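Local structure of probable manganase-dependent inorganic pyrophosphatase (Clostridium perfringens, 3L2B) at residues 5-8 against 9-13; 206-209 against 210-214; 221-224 against 225-229. The protein probably hydrolyses inorganic pyrophosphate with manganese, and through a regulatory region of CBS and DRTGG domains binds the activator diadenosine tetraphosphate. All blocks are in the same frame, centred on the assembly; numbering follows the deposited sequence.

Contact 1. Residues 5-8 against 9-13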
ATOM      1  N   VAL A   5      22.120  -6.510  43.926  1.00 62.24           N
ATOM      2  CA  VAL A   5      21.405  -7.428  43.025  1.00 60.76           C
ATOM      3  C   VAL A   5      20.357  -6.610  42.301  1.00 59.69           C
ATOM      4  O   VAL A   5      19.546  -5.924  42.905  1.00 59.89           O
ATOM      5  CB  VAL A   5      20.706  -8.585  43.792  1.00 60.83           C
ATOM      6  CG1 VAL A   5      19.855  -9.428  42.854  1.00 59.53           C
ATOM      7  CG2 VAL A   5      21.736  -9.452  44.573  1.00 60.29           C
ATOM      8  N   LYS A   6      20.393  -6.654  40.990  1.00 59.14           N
ATOM      9  CA  LYS A   6      19.529  -5.789  40.231  1.00 58.46           C
ATOM     10  C   LYS A   6      18.747  -6.555  39.202  1.00 56.71           C
ATOM     11  O   LYS A   6      19.246  -7.457  38.548  1.00 56.34           O
ATOM     12  CB  LYS A   6      20.333  -4.655  39.576  1.00 59.31           C
ATOM     13  CG  LYS A   6      21.181  -3.859  40.578  1.00 61.51           C
ATOM     14  CD  LYS A   6      21.373  -2.387  40.195  1.00 63.95           C
ATOM     15  CE  LYS A   6      22.606  -2.197  39.342  1.00 65.47           C
ATOM     16  NZ  LYS A   6      23.846  -2.741  39.990  1.00 68.33           N
ATOM     17  N   LEU A   7      17.491  -6.161  39.121  1.00 55.26           N
ATOM     18  CA  LEU A   7      16.555  -6.652  38.144  1.00 53.42           C
ATOM     19  C   LEU A   7      17.113  -6.447  36.749  1.00 52.10           C
ATOM     20  O   LEU A   7      17.442  -5.331  36.356  1.00 51.97           O
ATOM     21  CB  LEU A   7      15.234  -5.903  38.300  1.00 53.38           C
ATOM     22  CG  LEU A   7      13.948  -6.706  38.215  1.00 53.59           C
ATOM     23  CD1 LEU A   7      13.997  -7.947  39.082  1.00 51.38           C
ATOM     24  CD2 LEU A   7      12.813  -5.784  38.620  1.00 53.09           C
ATOM     25  N   LYS A   8      17.238  -7.557  36.030  1.00 50.75           N
ATOM     26  CA  LYS A   8      17.572  -7.572  34.605  1.00 50.38           C
ATOM     27  C   LYS A   8      16.325  -7.797  33.711  1.00 48.82           C
ATOM     28  O   LYS A   8      15.291  -8.286  34.163  1.00 48.01           O
ATOM     29  CB  LYS A   8      18.633  -8.660  34.325  1.00 50.87           C
ATOM     30  CG  LYS A   8      20.016  -8.398  34.960  1.00 54.31           C
ATOM     31  CD  LYS A   8      20.960  -9.612  34.910  1.00 55.85           C
ATOM     32  CE  LYS A   8      20.843 -10.488  36.148  1.00 59.35           C
ATOM     33  NZ  LYS A   8      21.116  -9.754  37.455  1.00 62.24           N
ATOM     34  N   VAL A   9      16.452  -7.460  32.431  1.00 48.12           N
ATOM     35  CA  VAL A   9      15.376  -7.697  31.442  1.00 47.62           C
ATOM     36  C   VAL A   9      14.842  -9.149  31.499  1.00 48.15           C
ATOM     37  O   VAL A   9      13.642  -9.391  31.388  1.00 47.95           O
ATOM     38  CB  VAL A   9      15.814  -7.350  30.000  1.00 47.64           C
ATOM     39  CG1 VAL A   9      14.808  -7.928  28.951  1.00 46.74           C
ATOM     40  CG2 VAL A   9      15.984  -5.856  29.832  1.00 46.91           C
ATOM     41  N   GLU A  10      15.731 -10.104  31.724  1.00 48.99           N
ATOM     42  CA  GLU A  10      15.353 -11.536  31.769  1.00 50.35           C
ATOM     43  C   GLU A  10      14.351 -11.832  32.880  1.00 50.68           C
ATOM     44  O   GLU A  10      13.637 -12.802  32.810  1.00 51.39           O
ATOM     45  CB  GLU A  10      16.582 -12.458  31.919  1.00 51.25           C
ATOM     46  CG  GLU A  10      17.386 -12.236  33.196  1.00 54.13           C
ATOM     47  CD  GLU A  10      18.691 -12.998  33.256  1.00 57.41           C
ATOM     48  OE1 GLU A  10      19.137 -13.530  32.222  1.00 59.35           O
ATOM     49  OE2 GLU A  10      19.273 -13.056  34.367  1.00 61.44           O
ATOM     50  N   ASP A  11      14.304 -10.972  33.883  1.00 50.80           N
ATOM     51  CA  ASP A  11      13.386 -11.125  35.015  1.00 52.18           C
ATOM     52  C   ASP A  11      11.994 -10.585  34.708  1.00 52.62           C
ATOM     53  O   ASP A  11      11.054 -10.816  35.455  1.00 52.97           O
ATOM     54  CB  ASP A  11      13.928 -10.407  36.273  1.00 52.11           C
ATOM     55  CG  ASP A  11      15.340 -10.846  36.635  1.00 53.14           C
ATOM     56  OD1 ASP A  11      15.617 -12.061  36.544  1.00 55.92           O
ATOM     57  OD2 ASP A  11      16.178  -9.987  36.986  1.00 52.24           O
ATOM     58  N   LEU A  12      11.883  -9.843  33.619  1.00 53.13           N
ATOM     59  CA  LEU A  12      10.630  -9.164  33.280  1.00 54.54           C
ATOM     60  C   LEU A  12       9.743 -10.066  32.455  1.00 55.76           C
ATOM     61  O   LEU A  12      10.165 -11.095  31.929  1.00 55.80           O
ATOM     62  CB  LEU A  12      10.880  -7.863  32.512  1.00 53.93           C
ATOM     63  CG  LEU A  12      11.591  -6.769  33.301  1.00 55.41           C
ATOM     64  CD1 LEU A  12      12.030  -5.654  32.390  1.00 56.69           C
ATOM     65  CD2 LEU A  12      10.685  -6.230  34.377  1.00 56.94           C
ATOM     66  N   GLU A  13       8.494  -9.648  32.364  1.00 57.32           N
ATOM     67  CA  GLU A  13       7.523 -10.318  31.507  1.00 58.78           C
ATOM     68  C   GLU A  13       7.837  -9.884  30.099  1.00 57.56           C
ATOM     69  O   GLU A  13       7.981  -8.697  29.834  1.00 56.51           O
ATOM     70  CB  GLU A  13       6.097  -9.883  31.823  1.00 60.12           C
ATOM     71  CG  GLU A  13       5.704  -9.978  33.279  1.00 64.85           C
ATOM     72  CD  GLU A  13       5.382 -11.385  33.698  1.00 69.46           C
ATOM     73  OE1 GLU A  13       4.419 -11.946  33.128  1.00 71.43           O
ATOM     74  OE2 GLU A  13       6.086 -11.917  34.592  1.00 71.93           O
TER
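K8 and D11 clasp each other at the start of the 3-10 segment 9-11. The carboxylate of D11 folds back to the amide three residues earlier, and its OD2 takes the N-H of K8 at 2.8 Å, on the anti side of the carboxylate and 33° out of its plane, as in one half of a capping box; lysine cannot give the other half. In return D11 N donates to K8 O at 2.9 Å, approaching from above the carbonyl plane. With CG of D11 anti to its own carbonyl carbon (chi1 -54°), the carboxylate turns back toward the preceding residues, and aspartate's single CH2 is the length that puts OD2 on K8 N. L12 N adds a further turn bond to V9 O at 2.9 Å. Backbone bonds of L7 with V205 and V9 with D203 hold the stretch against helix 205-215 and the loop before it, on which side V9 is buried.

The other side is looser and open to solvent. L7 crosses the carboxylate at an angle, CD1 lying 3.7 Å from D11 CB. K8 and E10 run side by side, yet K8 NZ stays 4.9 Å from E10 OE2 and instead curls round to meet the carbonyl O of K6 at 3.2 Å, almost end-on.

The turn is therefore fixed by backbone amides, while the ammonium of K8, not in contact, would probably ease the negative charge of D11 slightly.

Contact 2. Residues 206-209 against 210-214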
ATOM      1  N   GLU A 206      16.790  -0.776  35.328  1.00 67.65           N
ATOM      2  CA  GLU A 206      17.124   0.619  35.655  1.00 69.57           C
ATOM      3  C   GLU A 206      17.537   1.376  34.394  1.00 70.28           C
ATOM      4  O   GLU A 206      17.018   2.450  34.083  1.00 71.14           O
ATOM      5  CB  GLU A 206      18.292   0.654  36.645  1.00 70.36           C
ATOM      6  CG  GLU A 206      18.262   1.791  37.634  1.00 73.41           C
ATOM      7  CD  GLU A 206      19.528   1.843  38.499  1.00 76.16           C
ATOM      8  OE1 GLU A 206      20.414   0.955  38.359  1.00 76.83           O
ATOM      9  OE2 GLU A 206      19.633   2.778  39.320  1.00 77.57           O
ATOM     10  N   ASP A 207      18.491   0.798  33.685  1.00 70.32           N
ATOM     11  CA  ASP A 207      19.125   1.462  32.531  1.00 71.60           C
ATOM     12  C   ASP A 207      18.241   1.431  31.277  1.00 71.09           C
ATOM     13  O   ASP A 207      18.333   2.303  30.407  1.00 71.64           O
ATOM     14  CB  ASP A 207      20.489   0.828  32.219  1.00 71.95           C
ATOM     15  CG  ASP A 207      21.480   0.959  33.377  1.00 74.56           C
ATOM     16  OD1 ASP A 207      21.225   1.756  34.306  1.00 76.93           O
ATOM     17  OD2 ASP A 207      22.514   0.251  33.363  1.00 76.65           O
ATOM     18  N   VAL A 208      17.389   0.415  31.196  1.00 70.28           N
ATOM     19  CA  VAL A 208      16.435   0.276  30.089  1.00 69.73           C
ATOM     20  C   VAL A 208      15.281   1.275  30.258  1.00 70.73           C
ATOM     21  O   VAL A 208      14.665   1.669  29.278  1.00 70.24           O
ATOM     22  CB  VAL A 208      15.904  -1.193  29.949  1.00 68.64           C
ATOM     23  CG1 VAL A 208      14.679  -1.266  29.060  1.00 67.98           C
ATOM     24  CG2 VAL A 208      16.990  -2.102  29.397  1.00 67.79           C
ATOM     25  N   LYS A 209      15.008   1.695  31.497  1.00 72.15           N
ATOM     26  CA  LYS A 209      13.992   2.743  31.760  1.00 73.65           C
ATOM     27  C   LYS A 209      14.414   4.087  31.144  1.00 75.21           C
ATOM     28  O   LYS A 209      13.573   4.856  30.658  1.00 75.63           O
ATOM     29  CB  LYS A 209      13.703   2.938  33.264  1.00 74.45           C
ATOM     30  CG  LYS A 209      12.954   1.785  33.953  1.00 74.67           C
ATOM     31  CD  LYS A 209      12.086   2.281  35.117  1.00 76.09           C
ATOM     32  CE  LYS A 209      11.740   1.156  36.105  1.00 76.12           C
ATOM     33  NZ  LYS A 209      10.623   1.533  37.032  1.00 76.83           N
ATOM     34  N   VAL A 210      15.721   4.349  31.161  1.00 76.26           N
ATOM     35  CA  VAL A 210      16.286   5.583  30.596  1.00 77.95           C
ATOM     36  C   VAL A 210      16.139   5.522  29.075  1.00 77.86           C
ATOM     37  O   VAL A 210      15.489   6.371  28.447  1.00 78.85           O
ATOM     38  CB  VAL A 210      17.794   5.768  30.982  1.00 78.80           C
ATOM     39  CG1 VAL A 210      18.398   6.988  30.280  1.00 80.56           C
ATOM     40  CG2 VAL A 210      17.960   5.889  32.499  1.00 79.15           C
ATOM     41  N   THR A 211      16.729   4.473  28.508  1.00 76.78           N
ATOM     42  CA  THR A 211      16.687   4.200  27.058  1.00 75.88           C
ATOM     43  C   THR A 211      15.280   4.342  26.483  1.00 75.15           C
ATOM     44  O   THR A 211      15.094   4.864  25.384  1.00 75.21           O
ATOM     45  CB  THR A 211      17.202   2.769  26.726  1.00 74.74           C
ATOM     46  OG1 THR A 211      18.410   2.505  27.452  1.00 75.15           O
ATOM     47  CG2 THR A 211      17.463   2.630  25.245  1.00 74.36           C
ATOM     48  N   MET A 212      14.304   3.864  27.246  1.00 74.43           N
ATOM     49  CA  MET A 212      12.890   3.924  26.850  1.00 74.32           C
ATOM     50  C   MET A 212      12.336   5.349  26.891  1.00 75.71           C
ATOM     51  O   MET A 212      11.413   5.690  26.140  1.00 76.13           O
ATOM     52  CB  MET A 212      12.013   3.016  27.725  1.00 73.90           C
ATOM     53  CG  MET A 212      12.076   1.554  27.351  1.00 72.68           C
ATOM     54  SD  MET A 212      10.910   0.594  28.320  1.00 73.60           S
ATOM     55  CE  MET A 212      10.939  -0.970  27.442  1.00 72.16           C
ATOM     56  N   SER A 213      12.889   6.171  27.778  1.00 76.64           N
ATOM     57  CA  SER A 213      12.473   7.577  27.890  1.00 78.23           C
ATOM     58  C   SER A 213      13.118   8.437  26.804  1.00 78.59           C
ATOM     59  O   SER A 213      12.529   9.417  26.341  1.00 80.02           O
ATOM     60  CB  SER A 213      12.809   8.152  29.259  1.00 79.28           C
ATOM     61  OG  SER A 213      12.483   9.528  29.273  1.00 82.09           O
ATOM     62  N   GLU A 214      14.318   8.041  26.388  1.00 77.28           N
ATOM     63  CA  GLU A 214      15.034   8.721  25.302  1.00 77.30           C
ATOM     64  C   GLU A 214      14.376   8.530  23.926  1.00 75.21           C
ATOM     65  O   GLU A 214      14.571   9.355  23.030  1.00 76.23           O
ATOM     66  CB  GLU A 214      16.500   8.260  25.234  1.00 77.58           C
ATOM     67  CG  GLU A 214      17.349   8.675  26.456  1.00 80.52           C
ATOM     68  CD  GLU A 214      18.821   8.241  26.357  1.00 82.78           C
ATOM     69  OE1 GLU A 214      19.496   8.154  27.413  1.00 85.76           O
ATOM     70  OE2 GLU A 214      19.305   7.998  25.227  1.00 83.91           O
TER
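The hydroxyl of T211 is swung back beside its own backbone N (chi1 -45°), which drops OG1 onto the carbonyl of D207 one turn earlier. M212 sets its CG likewise beside the backbone N (chi1 -79°) and then runs straight out, so that its terminal CE arrives near V208. The backbone O of D207 is met at 3.0 Å by T211 OG1, which donates from a position tilted 27° off the carbonyl plane. The backbone N of T211 and that of V210 add weak bonds to the same oxygen; threonine probably suits the site because its hydroxyl adds a third, sounder donor to a carbonyl whose two N-H bonds are weak.

On the buried side of the helix, M212 N makes a sound bond of 3.0 Å to V208 O. The start of the methionine chain is pressed against this carbonyl, with CG 3.2 Å from V208 O. Farther out the two side chains cross, and CE comes to 4.1 Å from V208 CG1: a flexible thioether and a branched valine fill the inner face without asking for polar partners. The side chain of M212 lies about 8 Å from the bound diadenosine tetraphosphate. The outer face bears K209, whose extended chain suits an exposed place, and S213, whose N bonds weakly to K209 O.

V208 also rests on D203, in the loop before the helix. All of this lies within helix 205-215, the crossover of the beta-alpha-beta unit between strands 199-200 and 219-223 of the second CBS domain.

Contact 3. Residues 221-224 against 225-229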
ATOM      1  N   PRO A 221      12.606  -5.019  20.907  1.00 46.59           N
ATOM      2  CA  PRO A 221      13.001  -6.423  20.839  1.00 46.31           C
ATOM      3  C   PRO A 221      14.066  -6.758  21.865  1.00 46.77           C
ATOM      4  O   PRO A 221      14.909  -5.940  22.193  1.00 47.49           O
ATOM      5  CB  PRO A 221      13.508  -6.584  19.408  1.00 46.29           C
ATOM      6  CG  PRO A 221      13.664  -5.163  18.859  1.00 46.37           C
ATOM      7  CD  PRO A 221      12.710  -4.329  19.609  1.00 46.36           C
ATOM      8  N   VAL A 222      13.957  -7.953  22.407  1.00 47.36           N
ATOM      9  CA  VAL A 222      14.866  -8.437  23.431  1.00 48.14           C
ATOM     10  C   VAL A 222      15.743  -9.505  22.829  1.00 49.67           C
ATOM     11  O   VAL A 222      15.251 -10.471  22.233  1.00 49.42           O
ATOM     12  CB  VAL A 222      14.100  -9.049  24.607  1.00 48.25           C
ATOM     13  CG1 VAL A 222      15.064  -9.695  25.579  1.00 46.36           C
ATOM     14  CG2 VAL A 222      13.206  -7.963  25.278  1.00 46.47           C
ATOM     15  N   ILE A 223      17.045  -9.295  22.966  1.00 51.54           N
ATOM     16  CA  ILE A 223      18.047 -10.252  22.504  1.00 53.44           C
ATOM     17  C   ILE A 223      18.786 -10.817  23.733  1.00 55.60           C
ATOM     18  O   ILE A 223      18.928 -10.150  24.748  1.00 55.20           O
ATOM     19  CB  ILE A 223      19.064  -9.626  21.476  1.00 54.24           C
ATOM     20  CG1 ILE A 223      19.910  -8.515  22.118  1.00 55.03           C
ATOM     21  CG2 ILE A 223      18.348  -9.081  20.226  1.00 51.68           C
ATOM     22  CD1 ILE A 223      20.906  -7.846  21.125  1.00 55.72           C
ATOM     23  N   ASP A 224      19.232 -12.062  23.649  1.00 57.83           N
ATOM     24  CA  ASP A 224      19.936 -12.658  24.781  1.00 60.28           C
ATOM     25  C   ASP A 224      21.431 -12.329  24.772  1.00 62.77           C
ATOM     26  O   ASP A 224      21.913 -11.512  23.961  1.00 62.91           O
ATOM     27  CB  ASP A 224      19.670 -14.176  24.898  1.00 61.09           C
ATOM     28  CG  ASP A 224      20.337 -14.989  23.808  1.00 61.36           C
ATOM     29  OD1 ASP A 224      21.272 -14.484  23.154  1.00 60.46           O
ATOM     30  OD2 ASP A 224      19.884 -16.127  23.581  1.00 63.33           O
ATOM     31  N   GLU A 225      22.146 -12.977  25.694  1.00 65.75           N
ATOM     32  CA  GLU A 225      23.570 -12.712  25.950  1.00 67.89           C
ATOM     33  C   GLU A 225      24.465 -13.296  24.860  1.00 69.25           C
ATOM     34  O   GLU A 225      25.691 -13.137  24.887  1.00 70.64           O
ATOM     35  CB  GLU A 225      23.990 -13.244  27.328  1.00 69.28           C
ATOM     36  CG  GLU A 225      24.095 -14.790  27.447  1.00 72.73           C
ATOM     37  CD  GLU A 225      22.744 -15.500  27.674  1.00 74.64           C
ATOM     38  OE1 GLU A 225      21.754 -14.837  28.087  1.00 73.65           O
ATOM     39  OE2 GLU A 225      22.683 -16.730  27.423  1.00 75.92           O
ATOM     40  N   ASN A 226      23.836 -13.991  23.920  1.00 68.75           N
ATOM     41  CA  ASN A 226      24.512 -14.526  22.748  1.00 69.73           C
ATOM     42  C   ASN A 226      23.896 -13.985  21.459  1.00 68.20           C
ATOM     43  O   ASN A 226      24.119 -14.510  20.370  1.00 67.87           O
ATOM     44  CB  ASN A 226      24.463 -16.055  22.793  1.00 70.89           C
ATOM     45  CG  ASN A 226      25.093 -16.612  24.056  1.00 72.85           C
ATOM     46  OD1 ASN A 226      24.420 -17.233  24.886  1.00 74.37           O
ATOM     47  ND2 ASN A 226      26.393 -16.380  24.218  1.00 74.14           N
ATOM     48  N   ASN A 227      23.104 -12.926  21.630  1.00 66.49           N
ATOM     49  CA  ASN A 227      22.480 -12.162  20.524  1.00 65.30           C
ATOM     50  C   ASN A 227      21.360 -12.817  19.727  1.00 63.97           C
ATOM     51  O   ASN A 227      20.999 -12.317  18.668  1.00 64.15           O
ATOM     52  CB  ASN A 227      23.542 -11.619  19.559  1.00 66.04           C
ATOM     53  CG  ASN A 227      24.290 -10.441  20.141  1.00 67.79           C
ATOM     54  OD1 ASN A 227      24.703 -10.473  21.307  1.00 69.07           O
ATOM     55  ND2 ASN A 227      24.452  -9.383  19.343  1.00 68.78           N
ATOM     56  N   LYS A 228      20.803 -13.913  20.222  1.00 63.53           N
ATOM     57  CA  LYS A 228      19.584 -14.476  19.610  1.00 62.90           C
ATOM     58  C   LYS A 228      18.376 -13.627  20.039  1.00 60.94           C
ATOM     59  O   LYS A 228      18.315 -13.130  21.164  1.00 60.38           O
ATOM     60  CB  LYS A 228      19.320 -15.939  20.022  1.00 64.13           C
ATOM     61  CG  LYS A 228      20.520 -16.922  20.029  1.00 68.19           C
ATOM     62  CD  LYS A 228      20.277 -18.046  21.090  1.00 71.27           C
ATOM     63  CE  LYS A 228      21.551 -18.425  21.886  1.00 72.74           C
ATOM     64  NZ  LYS A 228      21.250 -18.855  23.292  1.00 72.87           N
ATOM     65  N   VAL A 229      17.412 -13.484  19.145  1.00 59.77           N
ATOM     66  CA  VAL A 229      16.180 -12.769  19.453  1.00 58.39           C
ATOM     67  C   VAL A 229      15.361 -13.638  20.363  1.00 58.80           C
ATOM     68  O   VAL A 229      14.979 -14.742  19.996  1.00 59.50           O
ATOM     69  CB  VAL A 229      15.349 -12.442  18.191  1.00 58.11           C
ATOM     70  CG1 VAL A 229      13.969 -11.936  18.575  1.00 57.48           C
ATOM     71  CG2 VAL A 229      16.065 -11.428  17.340  1.00 57.31           C
TER
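OD1 of D224 is gripped by two backbone amides of the turn that follows it. N226 N donates to OD1 at 2.7 Å, closing an Asx turn, and K228 N reaches the same OD1 at 3.0 Å from the opposite face of the carboxylate plane. A chi1 of 71° swings the carboxylate over the turn, where the short aspartate chain brings OD1 to both amides. The other oxygen, OD2, faces K228: the lysine chain crosses the carboxylate and its NZ forms a salt bridge with OD2 at 3.1 Å. These donors together would probably stabilise the negative charge of this buried aspartate.

Backbone bonds complete the turn. N227 N bonds to D224 O at 3.0 Å, closing the type I turn from D224 to N227, and D224 N returns a bond of 2.9 Å to K228 O. With N227 in the left-handed region (phi 71°), which asparagine accepts more readily than most residues, this is a type I turn with a G1 beta bulge.

Beyond it, I223 and V229 form an antiparallel non-hydrogen-bonded pair, their CG2 atoms 4.4 Å apart. The turn is the connecting loop of the beta hairpin formed by strands 219-223 and 229-234 in the second CBS domain. I223 and V229 both lean on L50 of strand 50-55 from the first CBS domain, whereas V222 packs on M14 and I233.

The three contacts lie at the same end of the chain and meet largely through V9. From contact 1, a surface turn near the N-terminus, this valine touches V208 of contact 2 with one methyl and V222 of contact 3 with the other, so the start of the chain lies against helix and strand of the second CBS domain. Contacts 2 and 3 do not touch, though helix 205-215 is followed in the chain by strand 219-223. Both are partly buried. Aspartate carboxylates bind backbone amides in contacts 1 and 3, where the chain turns outside alpha-helix and strand, whereas contact 2 relies on helical carbonyls, one threonine hydroxyl and apolar side chains.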